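WZI (Escherichia coli, PDB 2YNK) is an outer-membrane beta-barrel lectin that binds carbohydrate and takes part in the assembly of the group 1 capsule. Local coordinates at residues A[67-73]-A[450-456]; A[224-228]-A[275-281]; A[235-241]-A[347-352]. One frame throughout, in Å; residues are numbered along the deposited sequence.

Interaction 1 of 3, residues A[67-73]-A[450-456]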
loop_
_atom_site.group_PDB
_atom_site.type_symbol
_atom_site.label_atom_id
_atom_site.label_comp_id
_atom_site.label_asym_id
_atom_site.label_seq_id
_atom_site.Cartn_x
_atom_site.Cartn_y
_atom_site.Cartn_z
ATOM N N ALA A 67 -12.548 -15.087 -5.008
ATOM C CA ALA A 67 -13.439 -16.240 -4.831
ATOM C C ALA A 67 -14.837 -15.823 -4.379
ATOM O O ALA A 67 -14.993 -14.855 -3.640
ATOM C CB ALA A 67 -12.843 -17.210 -3.822
ATOM N N ASP A 68 -15.847 -16.570 -4.816
ATOM C CA ASP A 68 -17.249 -16.250 -4.516
ATOM C C ASP A 68 -17.467 -15.884 -3.058
ATOM O O ASP A 68 -18.151 -14.910 -2.748
ATOM C CB ASP A 68 -18.163 -17.437 -4.866
ATOM C CG ASP A 68 -18.355 -17.616 -6.362
ATOM O OD1 ASP A 68 -18.073 -16.673 -7.123
ATOM O OD2 ASP A 68 -18.799 -18.709 -6.776
ATOM N N PHE A 69 -16.896 -16.687 -2.174
ATOM C CA PHE A 69 -17.011 -16.467 -0.743
ATOM C C PHE A 69 -15.647 -16.724 -0.116
ATOM O O PHE A 69 -14.975 -17.692 -0.465
ATOM C CB PHE A 69 -18.093 -17.375 -0.157
ATOM C CG PHE A 69 -18.219 -17.285 1.335
ATOM C CD1 PHE A 69 -18.448 -16.059 1.955
ATOM C CD2 PHE A 69 -18.120 -18.426 2.128
ATOM C CE1 PHE A 69 -18.566 -15.970 3.336
ATOM C CE2 PHE A 69 -18.242 -18.342 3.510
ATOM C CZ PHE A 69 -18.464 -17.113 4.114
ATOM N N ARG A 70 -15.224 -15.836 0.781
ATOM C CA ARG A 70 -13.882 -15.912 1.341
ATOM C C ARG A 70 -13.852 -15.597 2.830
ATOM O O ARG A 70 -14.298 -14.532 3.262
ATOM C CB ARG A 70 -12.962 -14.966 0.589
ATOM C CG ARG A 70 -11.497 -15.333 0.732
ATOM C CD ARG A 70 -10.648 -14.725 -0.371
ATOM N NE ARG A 70 -9.783 -13.650 0.102
ATOM C CZ ARG A 70 -8.526 -13.807 0.512
ATOM N NH1 ARG A 70 -7.949 -15.008 0.533
ATOM N NH2 ARG A 70 -7.833 -12.750 0.909
ATOM N N VAL A 71 -13.338 -16.537 3.613
ATOM C CA VAL A 71 -13.193 -16.339 5.039
ATOM C C VAL A 71 -11.731 -16.082 5.351
ATOM O O VAL A 71 -10.864 -16.834 4.909
ATOM C CB VAL A 71 -13.662 -17.564 5.835
ATOM C CG1 VAL A 71 -13.342 -17.370 7.309
ATOM C CG2 VAL A 71 -15.154 -17.791 5.634
ATOM N N THR A 72 -11.467 -15.018 6.103
ATOM C CA THR A 72 -10.107 -14.678 6.510
ATOM C C THR A 72 -10.044 -14.481 8.018
ATOM O O THR A 72 -11.036 -14.111 8.658
ATOM C CB THR A 72 -9.576 -13.411 5.810
ATOM O OG1 THR A 72 -10.366 -12.274 6.187
ATOM C CG2 THR A 72 -9.587 -13.585 4.277
ATOM N N GLY A 73 -8.864 -14.747 8.571
ATOM C CA GLY A 73 -8.645 -14.731 10.003
ATOM C C GLY A 73 -7.239 -14.269 10.316
ATOM O O GLY A 73 -6.305 -14.517 9.541
ATOM N N ILE A 450 -5.056 -16.769 8.211
ATOM C CA ILE A 450 -5.623 -17.868 7.449
ATOM C C ILE A 450 -6.527 -17.336 6.339
ATOM O O ILE A 450 -7.173 -16.310 6.508
ATOM C CB ILE A 450 -6.409 -18.809 8.383
ATOM C CG1 ILE A 450 -6.649 -20.159 7.711
ATOM C CG2 ILE A 450 -7.717 -18.165 8.821
ATOM C CD1 ILE A 450 -7.098 -21.232 8.675
ATOM N N GLU A 451 -6.543 -18.030 5.201
ATOM C CA GLU A 451 -7.395 -17.675 4.063
ATOM C C GLU A 451 -8.123 -18.917 3.561
ATOM O O GLU A 451 -7.479 -19.924 3.247
ATOM C CB GLU A 451 -6.552 -17.122 2.916
ATOM C CG GLU A 451 -5.784 -15.841 3.220
ATOM C CD GLU A 451 -4.966 -15.347 2.026
ATOM O OE1 GLU A 451 -4.572 -16.180 1.182
ATOM O OE2 GLU A 451 -4.723 -14.121 1.917
ATOM N N ILE A 452 -9.451 -18.845 3.483
ATOM C CA ILE A 452 -10.263 -19.960 2.987
ATOM C C ILE A 452 -11.216 -19.471 1.899
ATOM O O ILE A 452 -12.237 -18.850 2.199
ATOM C CB ILE A 452 -11.097 -20.629 4.107
ATOM C CG1 ILE A 452 -10.224 -21.049 5.297
ATOM C CG2 ILE A 452 -11.807 -21.861 3.564
ATOM C CD1 ILE A 452 -9.977 -19.945 6.293
ATOM N N PRO A 453 -10.889 -19.740 0.627
ATOM C CA PRO A 453 -11.804 -19.405 -0.468
ATOM C C PRO A 453 -12.802 -20.527 -0.775
ATOM O O PRO A 453 -12.444 -21.691 -0.708
ATOM C CB PRO A 453 -10.864 -19.170 -1.660
ATOM C CG PRO A 453 -9.471 -19.397 -1.159
ATOM C CD PRO A 453 -9.581 -20.169 0.114
ATOM N N PHE A 454 -14.039 -20.155 -1.099
ATOM C CA PHE A 454 -15.137 -21.090 -1.358
ATOM C C PHE A 454 -15.850 -20.707 -2.650
ATOM O O PHE A 454 -15.944 -19.524 -2.974
ATOM C CB PHE A 454 -16.191 -21.013 -0.249
ATOM C CG PHE A 454 -15.752 -21.560 1.079
ATOM C CD1 PHE A 454 -15.613 -22.930 1.275
ATOM C CD2 PHE A 454 -15.544 -20.708 2.163
ATOM C CE1 PHE A 454 -15.235 -23.440 2.510
ATOM C CE2 PHE A 454 -15.170 -21.211 3.402
ATOM C CZ PHE A 454 -15.015 -22.578 3.575
ATOM N N SER A 455 -16.390 -21.700 -3.357
ATOM C CA SER A 455 -17.262 -21.465 -4.519
ATOM C C SER A 455 -18.731 -21.514 -4.104
ATOM O O SER A 455 -19.084 -22.184 -3.129
ATOM C CB SER A 455 -17.024 -22.518 -5.604
ATOM O OG SER A 455 -15.655 -22.595 -5.958
ATOM N N LEU A 456 -19.578 -20.809 -4.856
ATOM C CA LEU A 456 -21.035 -20.817 -4.643
ATOM C C LEU A 456 -21.768 -21.025 -5.966
ATOM O O LEU A 456 -21.469 -21.961 -6.709
ATOM C CB LEU A 456 -21.489 -19.506 -3.989
ATOM C CG LEU A 456 -21.120 -19.342 -2.510
ATOM C CD1 LEU A 456 -21.282 -17.899 -2.053
ATOM C CD2 LEU A 456 -21.956 -20.284 -1.654
#
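A beta-barrel must join its first strand to its last, and here the antiparallel pairing of 69-73 with 450-454 makes that closure in an 18-stranded barrel. The short strand axes approach to 4.7 Å at 167°. Backbone bonding carries the seam: Phe69, Val71 and Gly73 pair reciprocally with Phe454, Ile452 and Ile450. In the central pair, Val71 N to Ile452 O is 2.9 Å and Ile452 N to Val71 O is 2.8 Å. Pro453, which lacks an amide hydrogen, falls in a non-hydrogen-bonded pair with Arg70, so the seam with 69-73 loses no hydrogen bond. Beyond the strands, Leu456 N donates to Asp68 OD2 at 3.0 Å.

Apolar contacts line the face of Phe69, Val71, Ile450, Ile452 and Phe454, probably the one turned to lipid, since a bound dodecane touches Ile450. The two phenyl rings meet rim to rim, Phe69 CD2 to Phe454 CD2 being 3.4 Å. Charge gathers on the other face, where Arg70 NH2 reaches Glu451 OE2 at 3.5 Å and Arg61 of helix 49-65 forms a second salt bridge to Glu451. Gly73 suits its position opposite Ile450: an ideal CB there would stand just 3.0 Å from Ile450 CG2.

Interaction 2 of 3, residues A[224-228]-A[275-281]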
loop_
_atom_site.group_PDB
_atom_site.type_symbol
_atom_site.label_atom_id
_atom_site.label_comp_id
_atom_site.label_asym_id
_atom_site.label_seq_id
_atom_site.Cartn_x
_atom_site.Cartn_y
_atom_site.Cartn_z
ATOM N N GLN A 224 10.397 1.862 -21.074
ATOM C CA GLN A 224 10.233 0.667 -20.235
ATOM C C GLN A 224 11.049 0.673 -18.939
ATOM O O GLN A 224 10.725 -0.077 -18.019
ATOM C CB GLN A 224 10.597 -0.596 -21.021
ATOM C CG GLN A 224 9.577 -1.001 -22.071
ATOM C CD GLN A 224 10.083 -2.106 -22.993
ATOM O OE1 GLN A 224 11.270 -2.158 -23.345
ATOM N NE2 GLN A 224 9.178 -2.993 -23.398
ATOM N N SER A 225 12.099 1.492 -18.879
ATOM C CA SER A 225 13.023 1.519 -17.743
ATOM C C SER A 225 12.658 2.521 -16.643
ATOM O O SER A 225 13.121 2.382 -15.517
ATOM C CB SER A 225 14.450 1.826 -18.222
ATOM O OG SER A 225 15.036 0.703 -18.859
ATOM N N LEU A 226 11.855 3.528 -16.964
ATOM C CA LEU A 226 11.566 4.604 -16.027
ATOM C C LEU A 226 10.068 4.818 -15.873
ATOM O O LEU A 226 9.364 5.014 -16.861
ATOM C CB LEU A 226 12.208 5.902 -16.512
ATOM C CG LEU A 226 11.990 7.153 -15.656
ATOM C CD1 LEU A 226 12.850 7.121 -14.401
ATOM C CD2 LEU A 226 12.291 8.393 -16.477
ATOM N N GLU A 227 9.593 4.777 -14.625
ATOM C CA GLU A 227 8.239 5.216 -14.286
ATOM C C GLU A 227 8.326 6.498 -13.472
ATOM O O GLU A 227 9.195 6.628 -12.613
ATOM C CB GLU A 227 7.506 4.141 -13.498
ATOM C CG GLU A 227 6.171 4.603 -12.934
ATOM C CD GLU A 227 5.183 3.469 -12.744
ATOM O OE1 GLU A 227 4.555 3.071 -13.751
ATOM O OE2 GLU A 227 5.037 2.972 -11.606
ATOM N N LEU A 228 7.446 7.453 -13.761
ATOM C CA LEU A 228 7.405 8.716 -13.019
ATOM C C LEU A 228 6.022 8.928 -12.443
ATOM O O LEU A 228 5.021 8.771 -13.142
ATOM C CB LEU A 228 7.746 9.899 -13.922
ATOM C CG LEU A 228 9.167 9.951 -14.468
ATOM C CD1 LEU A 228 9.325 11.191 -15.325
ATOM C CD2 LEU A 228 10.183 9.929 -13.339
ATOM N N PHE A 275 9.528 7.893 -8.376
ATOM C CA PHE A 275 10.064 7.248 -9.575
ATOM C C PHE A 275 10.475 5.812 -9.267
ATOM O O PHE A 275 10.723 5.459 -8.110
ATOM C CB PHE A 275 11.274 8.023 -10.125
ATOM C CG PHE A 275 12.557 7.718 -9.405
ATOM C CD1 PHE A 275 13.358 6.651 -9.805
ATOM C CD2 PHE A 275 12.946 8.472 -8.304
ATOM C CE1 PHE A 275 14.526 6.353 -9.125
ATOM C CE2 PHE A 275 14.116 8.181 -7.622
ATOM C CZ PHE A 275 14.907 7.122 -8.030
ATOM N N LYS A 276 10.534 4.994 -10.312
ATOM C CA LYS A 276 11.158 3.678 -10.248
ATOM C C LYS A 276 11.951 3.463 -11.550
ATOM O O LYS A 276 11.422 3.687 -12.645
ATOM C CB LYS A 276 10.110 2.567 -10.037
ATOM C CG LYS A 276 10.724 1.179 -9.862
ATOM C CD LYS A 276 9.716 0.052 -9.673
ATOM C CE LYS A 276 10.407 -1.314 -9.752
ATOM N NZ LYS A 276 9.642 -2.466 -9.175
ATOM N N PHE A 277 13.211 3.041 -11.420
ATOM C CA PHE A 277 14.096 2.847 -12.566
ATOM C C PHE A 277 14.564 1.399 -12.678
ATOM O O PHE A 277 15.344 0.935 -11.856
ATOM C CB PHE A 277 15.309 3.773 -12.457
ATOM C CG PHE A 277 16.180 3.770 -13.684
ATOM C CD1 PHE A 277 15.851 4.547 -14.787
ATOM C CD2 PHE A 277 17.327 2.994 -13.739
ATOM C CE1 PHE A 277 16.651 4.547 -15.921
ATOM C CE2 PHE A 277 18.129 2.993 -14.867
ATOM C CZ PHE A 277 17.792 3.771 -15.959
ATOM N N LYS A 278 14.091 0.694 -13.703
ATOM C CA LYS A 278 14.452 -0.715 -13.921
ATOM C C LYS A 278 15.781 -0.802 -14.655
ATOM O O LYS A 278 16.022 -0.039 -15.586
ATOM C CB LYS A 278 13.371 -1.434 -14.736
ATOM C CG LYS A 278 12.030 -1.562 -14.023
ATOM C CD LYS A 278 10.878 -1.851 -14.982
ATOM C CE LYS A 278 9.638 -1.038 -14.622
ATOM N NZ LYS A 278 9.847 0.445 -14.705
ATOM N N LEU A 279 16.642 -1.728 -14.234
ATOM C CA LEU A 279 17.954 -1.913 -14.862
ATOM C C LEU A 279 17.976 -3.040 -15.901
ATOM O O LEU A 279 18.870 -3.085 -16.739
ATOM C CB LEU A 279 19.041 -2.158 -13.802
ATOM C CG LEU A 279 19.564 -0.923 -13.054
ATOM C CD1 LEU A 279 20.562 -1.313 -11.969
ATOM C CD2 LEU A 279 20.195 0.067 -14.020
ATOM N N GLU A 280 16.999 -3.938 -15.852
ATOM C CA GLU A 280 16.984 -5.090 -16.752
ATOM C C GLU A 280 17.047 -4.694 -18.229
ATOM O O GLU A 280 17.825 -5.281 -18.983
ATOM C CB GLU A 280 15.760 -5.971 -16.494
ATOM C CG GLU A 280 15.765 -7.299 -17.248
ATOM C CD GLU A 280 15.294 -7.196 -18.698
ATOM O OE1 GLU A 280 14.543 -6.246 -19.026
ATOM O OE2 GLU A 280 15.674 -8.077 -19.515
ATOM N N PRO A 281 16.250 -3.694 -18.649
ATOM C CA PRO A 281 16.223 -3.396 -20.085
ATOM C C PRO A 281 17.552 -2.902 -20.680
ATOM O O PRO A 281 17.657 -2.795 -21.898
ATOM C CB PRO A 281 15.145 -2.307 -20.203
ATOM C CG PRO A 281 14.343 -2.412 -18.957
ATOM C CD PRO A 281 15.319 -2.833 -17.902
#
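Side-chain torsions show how consecutive antiparallel strands of a barrel meander combine an apolar face with a polar one that meets the N-terminal part of the chain. Backbone hydrogen bonds set the frame, reciprocal between Glu227 and Lys276, with Lys278 N to Ser225 O at 2.7 Å. On the apolar face, Leu226 and Phe277 both take chi1 t, placing Leu226 CD1 at the ring edge, 4.0 Å from Phe277 CD1. Phe275 is p, its ring leading away, while Leu228 (m, t) brings CD2 to 3.9 Å from Phe275 CB. On the polar face, the all-trans Lys276 forms salt bridges with Glu313 and Asp19, and Glu227 (t, t) hydrogen bonds with Ser26 and Ser28. Lys278 instead bends, with chi4 p, its NZ bonding weakly to Gln224 O at 3.5 Å. Ser225 OG donates a weak hydrogen bond to Lys278 O (3.5 Å) and packs on Pro281 CG (3.2 Å). Leu228 is backbone hydrogen-bonded to Phe220 of strand 212-221, and Phe277 to Phe289 of strand 287-295, where the two rings also meet; helix 280-283 follows.

Interaction 3 of 3, residues A[235-241]-A[347-352]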
loop_
_atom_site.group_PDB
_atom_site.type_symbol
_atom_site.label_atom_id
_atom_site.label_comp_id
_atom_site.label_asym_id
_atom_site.label_seq_id
_atom_site.Cartn_x
_atom_site.Cartn_y
_atom_site.Cartn_z
ATOM N N GLN A 235 -6.487 17.924 2.630
ATOM C CA GLN A 235 -7.370 17.695 3.767
ATOM C C GLN A 235 -8.299 18.902 3.843
ATOM O O GLN A 235 -7.840 20.021 4.039
ATOM C CB GLN A 235 -6.533 17.552 5.034
ATOM C CG GLN A 235 -7.195 16.803 6.172
ATOM C CD GLN A 235 -6.218 16.444 7.279
ATOM O OE1 GLN A 235 -6.547 15.673 8.189
ATOM N NE2 GLN A 235 -5.008 16.997 7.210
ATOM N N TRP A 236 -9.597 18.676 3.681
ATOM C CA TRP A 236 -10.529 19.749 3.355
ATOM C C TRP A 236 -11.902 19.456 3.912
ATOM O O TRP A 236 -12.238 18.305 4.165
ATOM C CB TRP A 236 -10.550 19.908 1.832
ATOM C CG TRP A 236 -11.532 20.916 1.291
ATOM C CD1 TRP A 236 -11.337 22.279 1.097
ATOM C CD2 TRP A 236 -12.897 20.662 0.838
ATOM N NE1 TRP A 236 -12.461 22.865 0.584
ATOM C CE2 TRP A 236 -13.432 21.949 0.409
ATOM C CE3 TRP A 236 -13.703 19.533 0.758
ATOM C CZ2 TRP A 236 -14.719 22.079 -0.075
ATOM C CZ3 TRP A 236 -15.003 19.673 0.266
ATOM C CH2 TRP A 236 -15.499 20.916 -0.142
ATOM N N GLY A 237 -12.702 20.490 4.143
ATOM C CA GLY A 237 -14.051 20.300 4.688
ATOM C C GLY A 237 -14.094 19.939 6.175
ATOM O O GLY A 237 -13.059 19.938 6.857
ATOM N N GLY A 238 -15.298 19.632 6.663
ATOM C CA GLY A 238 -15.542 19.305 8.075
ATOM C C GLY A 238 -16.483 20.291 8.750
ATOM O O GLY A 238 -16.913 21.266 8.138
ATOM N N LYS A 239 -16.814 20.049 10.013
ATOM C CA LYS A 239 -17.651 20.995 10.758
ATOM C C LYS A 239 -16.907 22.314 11.033
ATOM O O LYS A 239 -15.777 22.321 11.526
ATOM C CB LYS A 239 -18.189 20.373 12.055
ATOM C CG LYS A 239 -19.232 19.297 11.786
ATOM C CD LYS A 239 -20.059 18.914 13.010
ATOM C CE LYS A 239 -20.908 17.683 12.697
ATOM N NZ LYS A 239 -21.812 17.263 13.799
ATOM N N GLY A 240 -17.553 23.423 10.682
ATOM C CA GLY A 240 -16.970 24.747 10.843
ATOM C C GLY A 240 -15.944 25.059 9.778
ATOM O O GLY A 240 -15.091 25.932 9.956
ATOM N N ARG A 241 -16.032 24.355 8.654
ATOM C CA ARG A 241 -15.068 24.523 7.575
ATOM C C ARG A 241 -15.770 24.952 6.300
ATOM O O ARG A 241 -16.936 24.636 6.096
ATOM C CB ARG A 241 -14.304 23.225 7.351
ATOM C CG ARG A 241 -13.490 22.758 8.558
ATOM C CD ARG A 241 -12.343 23.700 8.874
ATOM N NE ARG A 241 -11.548 23.936 7.678
ATOM C CZ ARG A 241 -10.822 25.023 7.439
ATOM N NH1 ARG A 241 -10.751 26.014 8.324
ATOM N NH2 ARG A 241 -10.153 25.112 6.295
ATOM N N ILE A 347 -5.036 23.789 11.521
ATOM C CA ILE A 347 -6.505 23.684 11.477
ATOM C C ILE A 347 -6.892 22.242 11.790
ATOM O O ILE A 347 -7.552 21.967 12.784
ATOM C CB ILE A 347 -7.094 24.111 10.109
ATOM C CG1 ILE A 347 -6.848 25.600 9.844
ATOM C CG2 ILE A 347 -8.586 23.832 10.047
ATOM C CD1 ILE A 347 -7.189 26.512 11.012
ATOM N N TYR A 348 -6.459 21.325 10.939
ATOM C CA TYR A 348 -6.678 19.904 11.163
ATOM C C TYR A 348 -5.668 19.440 12.208
ATOM O O TYR A 348 -4.573 18.993 11.888
ATOM C CB TYR A 348 -6.598 19.136 9.825
ATOM C CG TYR A 348 -7.687 19.589 8.871
ATOM C CD1 TYR A 348 -8.954 19.041 8.930
ATOM C CD2 TYR A 348 -7.462 20.612 7.958
ATOM C CE1 TYR A 348 -9.964 19.465 8.083
ATOM C CE2 TYR A 348 -8.464 21.044 7.101
ATOM C CZ TYR A 348 -9.715 20.464 7.170
ATOM O OH TYR A 348 -10.728 20.889 6.339
ATOM N N LYS A 349 -6.059 19.571 13.471
ATOM C CA LYS A 349 -5.115 19.503 14.593
ATOM C C LYS A 349 -4.752 18.091 14.993
ATOM O O LYS A 349 -3.713 17.878 15.609
ATOM C CB LYS A 349 -5.669 20.260 15.807
ATOM C CG LYS A 349 -5.724 21.772 15.626
ATOM C CD LYS A 349 -6.224 22.436 16.895
ATOM C CE LYS A 349 -6.272 23.949 16.788
ATOM N NZ LYS A 349 -6.240 24.540 18.157
ATOM N N ASP A 350 -5.605 17.129 14.648
ATOM C CA ASP A 350 -5.295 15.707 14.847
ATOM C C ASP A 350 -4.217 15.251 13.849
ATOM O O ASP A 350 -3.784 14.100 13.887
ATOM C CB ASP A 350 -6.542 14.836 14.645
ATOM C CG ASP A 350 -7.497 14.820 15.839
ATOM O OD1 ASP A 350 -7.298 15.534 16.852
ATOM O OD2 ASP A 350 -8.485 14.046 15.731
ATOM N N GLY A 351 -3.816 16.131 12.932
ATOM C CA GLY A 351 -2.724 15.839 12.016
ATOM C C GLY A 351 -3.195 14.976 10.871
ATOM O O GLY A 351 -4.390 14.783 10.698
ATOM N N TYR A 352 -2.243 14.456 10.096
ATOM C CA TYR A 352 -2.524 13.609 8.925
ATOM C C TYR A 352 -2.637 12.148 9.400
ATOM O O TYR A 352 -1.826 11.283 9.038
ATOM C CB TYR A 352 -1.420 13.801 7.880
ATOM C CG TYR A 352 -1.710 13.217 6.504
ATOM C CD1 TYR A 352 -2.800 13.653 5.756
ATOM C CD2 TYR A 352 -0.873 12.255 5.941
ATOM C CE1 TYR A 352 -3.071 13.129 4.503
ATOM C CE2 TYR A 352 -1.130 11.725 4.686
ATOM C CZ TYR A 352 -2.230 12.164 3.971
ATOM O OH TYR A 352 -2.501 11.649 2.727
#
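Loops at the rim of a barrel can be joined by one well-placed tyrosine, and this contact, at the end of the barrel probably facing the cell exterior, does so with Tyr348. Its hydroxyl donates to Gly237 O at 2.6 Å, and Arg241 NE adds a weak bond to the same Tyr348 OH at 3.4 Å. Gln235 lies against the ring: its CG sits over the face, 4.0 Å from the Tyr348 ring centroid, in a CH-pi contact.

The partners come from two kinds of element. Strand 226-236 of the barrel ends at Trp236 and runs into a type II beta turn, Gly238 to Arg241, which brings the arginine back toward Tyr348. Across from it, the loop after strand 322-331 makes an inverse gamma turn centred on Tyr348 and, starting from the same residue, a type I turn closed by Gly351 N to Tyr348 O at 3.1 Å. Gly237, Gly238 and Gly240 all have positive phi, and Gly238 has backbone angles that call for glycine.

Arg241 also packs on Ile347, whose CG2 lies over the guanidinium face, 3.5 Å from Arg241 NH1. Tyr205 touches both Gln235 and Tyr348, and its hydroxyl is hydrogen-bonded to Gly351 O.

All three contacts belong to one barrel, yet their chemistry follows their place in it. Interactions 1 and 2 are surface contacts within the wall, built on regular antiparallel backbone bonding with an apolar face and a face that holds the charged side chains; the first joins the barrel's first and last strands, the second adjacent strands of the meander. Interaction 3 is buried, lacks backbone pairing between its segments and depends on side chains, above all a tyrosine hydrogen-bonded to a backbone carbonyl. Interactions 2 and 3 share strand 226-236, one at its start, the other at its end, with nearest atoms about 17 Å apart. Their segments alternate along the chain, and both lie between those of interaction 1.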